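Local coordinates for lipase aflb (Neosartorya fumigata, PDB 6IDY), which is a fungal lipase that probably hydrolyses the ester bonds of lipids such as triacylglycerols, at residues A[201-206]-A[282-287]. Residue numbers count along the deposited sequence, not the author numbering.
Sequences SLNDVQ and TPSLWQ
Two helix N-termini meet here in what looks like an α/β-hydrolase fold: the loop entering helix 205-223 runs past the first turn of helix 283-287, with CA atoms 5.1 Å apart for L202–S284 and 5.0 Å for D204–P283. S201 is left-handed (φ/ψ 59/21), L202 is near-helical, N203 is extended (-77/176), and D204 (-42/121) turns the chain into the helix that V205 begins.

Backbone carbonyls serve the second helix. L202 O accepts from S284 N (3.2 Å), a first-turn amide lacking a helical carbonyl, and from the hydroxyl of T282 at the N-cap (OG1, 2.8 Å). S284, chi1 p, also donates OG to S201 O (2.8 Å), a carbonyl shared with Q234, beside the turn where such folds carry the nucleophile elbow. P283 suits the first helical position, having no NH to satisfy.

Q287 (chi1 m, chi2 t) serves the first helix in return: its OE1 accepts from V205 N (2.8 Å), while its NE2 donates to D204 OD1 (2.8 Å). D204, chi1 t, is the N-cap; the same OD1 accepts from Q206 N (3.0 Å) and Q206 NE2 (3.1 Å). Q206 NE2 also donates to A434 O, and Q206 OE1 accepts from A436 N of the C-terminal tail.

Apolar packing is modest: L202 CD2 meets L285 CD2 at 4.0 Å, both side chains against V422 of helix 414-424, and V205 CG2 lies 3.7 Å from S284 CB.

Each segment thus supplies an acceptor for a first-turn amide of the other, L202 O or Q287 OE1, making this buried junction chiefly polar.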
# COMPACT_ATOMS: atom_id res chain seq x y z
N SER A 201 -2.10 8.81 4.12
CA SER A 201 -3.22 7.87 4.34
C SER A 201 -3.58 7.64 5.83
O SER A 201 -4.21 6.63 6.14
CB SER A 201 -2.94 6.53 3.64
OG SER A 201 -2.57 6.71 2.29
N LEU A 202 -3.20 8.56 6.73
CA LEU A 202 -3.51 8.43 8.16
C LEU A 202 -4.83 9.09 8.55
O LEU A 202 -5.39 8.75 9.58
CB LEU A 202 -2.36 8.89 9.06
CG LEU A 202 -1.12 7.98 9.06
CD1 LEU A 202 0.02 8.67 9.74
CD2 LEU A 202 -1.41 6.63 9.73
N ASN A 203 -5.36 9.99 7.69
CA ASN A 203 -6.67 10.59 7.91
C ASN A 203 -7.74 9.56 7.53
O ASN A 203 -7.43 8.47 7.04
CB ASN A 203 -6.88 11.84 7.03
CG ASN A 203 -6.09 13.07 7.38
OD1 ASN A 203 -5.45 13.18 8.42
ND2 ASN A 203 -6.17 14.05 6.50
N ASP A 204 -9.01 9.93 7.75
CA ASP A 204 -10.21 9.18 7.44
C ASP A 204 -10.11 8.49 6.06
O ASP A 204 -9.89 9.17 5.05
CB ASP A 204 -11.40 10.17 7.49
CG ASP A 204 -12.79 9.59 7.32
OD1 ASP A 204 -12.91 8.38 7.02
OD2 ASP A 204 -13.76 10.35 7.49
N VAL A 205 -10.23 7.15 6.03
CA VAL A 205 -10.18 6.32 4.81
C VAL A 205 -11.23 6.80 3.78
O VAL A 205 -10.95 6.78 2.58
CB VAL A 205 -10.30 4.79 5.11
CG1 VAL A 205 -10.25 3.96 3.83
CG2 VAL A 205 -9.21 4.33 6.08
N GLN A 206 -12.39 7.29 4.26
CA GLN A 206 -13.47 7.84 3.41
C GLN A 206 -12.98 9.06 2.61
O GLN A 206 -13.39 9.23 1.47
CB GLN A 206 -14.71 8.20 4.25
CG GLN A 206 -15.27 7.02 5.05
CD GLN A 206 -16.34 7.41 6.03
OE1 GLN A 206 -17.51 7.09 5.86
NE2 GLN A 206 -15.95 8.11 7.10
N THR A 282 -4.75 7.11 14.86
CA THR A 282 -5.19 8.00 13.79
C THR A 282 -6.54 7.48 13.27
O THR A 282 -6.85 6.31 13.53
CB THR A 282 -4.12 8.17 12.67
OG1 THR A 282 -4.31 7.19 11.65
CG2 THR A 282 -2.68 8.13 13.20
N PRO A 283 -7.34 8.30 12.53
CA PRO A 283 -8.62 7.79 12.01
C PRO A 283 -8.49 6.51 11.19
O PRO A 283 -9.24 5.58 11.45
CB PRO A 283 -9.13 8.95 11.14
CG PRO A 283 -8.53 10.16 11.74
CD PRO A 283 -7.15 9.73 12.17
N SER A 284 -7.53 6.44 10.23
CA SER A 284 -7.35 5.26 9.38
C SER A 284 -6.89 4.03 10.15
O SER A 284 -7.26 2.93 9.75
CB SER A 284 -6.44 5.55 8.20
OG SER A 284 -5.07 5.53 8.56
N LEU A 285 -6.12 4.20 11.24
CA LEU A 285 -5.69 3.06 12.06
C LEU A 285 -6.91 2.45 12.74
O LEU A 285 -7.12 1.24 12.62
CB LEU A 285 -4.61 3.44 13.11
CG LEU A 285 -3.27 4.01 12.59
CD1 LEU A 285 -2.22 4.02 13.69
CD2 LEU A 285 -2.73 3.24 11.38
N TRP A 286 -7.75 3.29 13.38
CA TRP A 286 -8.97 2.83 14.04
C TRP A 286 -9.97 2.21 13.08
O TRP A 286 -10.56 1.18 13.41
CB TRP A 286 -9.60 3.93 14.91
CG TRP A 286 -8.96 4.06 16.26
CD1 TRP A 286 -8.37 5.17 16.78
CD2 TRP A 286 -8.80 3.02 17.24
NE1 TRP A 286 -7.87 4.89 18.03
CE2 TRP A 286 -8.13 3.58 18.34
CE3 TRP A 286 -9.18 1.66 17.30
CZ2 TRP A 286 -7.82 2.84 19.48
CZ3 TRP A 286 -8.89 0.94 18.44
CH2 TRP A 286 -8.22 1.53 19.52
N GLN A 287 -10.13 2.80 11.88
CA GLN A 287 -11.06 2.29 10.85
C GLN A 287 -10.67 0.93 10.29
O GLN A 287 -11.53 0.21 9.78
CB GLN A 287 -11.19 3.28 9.69
CG GLN A 287 -11.99 4.52 10.06
CD GLN A 287 -11.89 5.58 9.00
OE1 GLN A 287 -10.81 5.96 8.54
NE2 GLN A 287 -13.04 6.11 8.60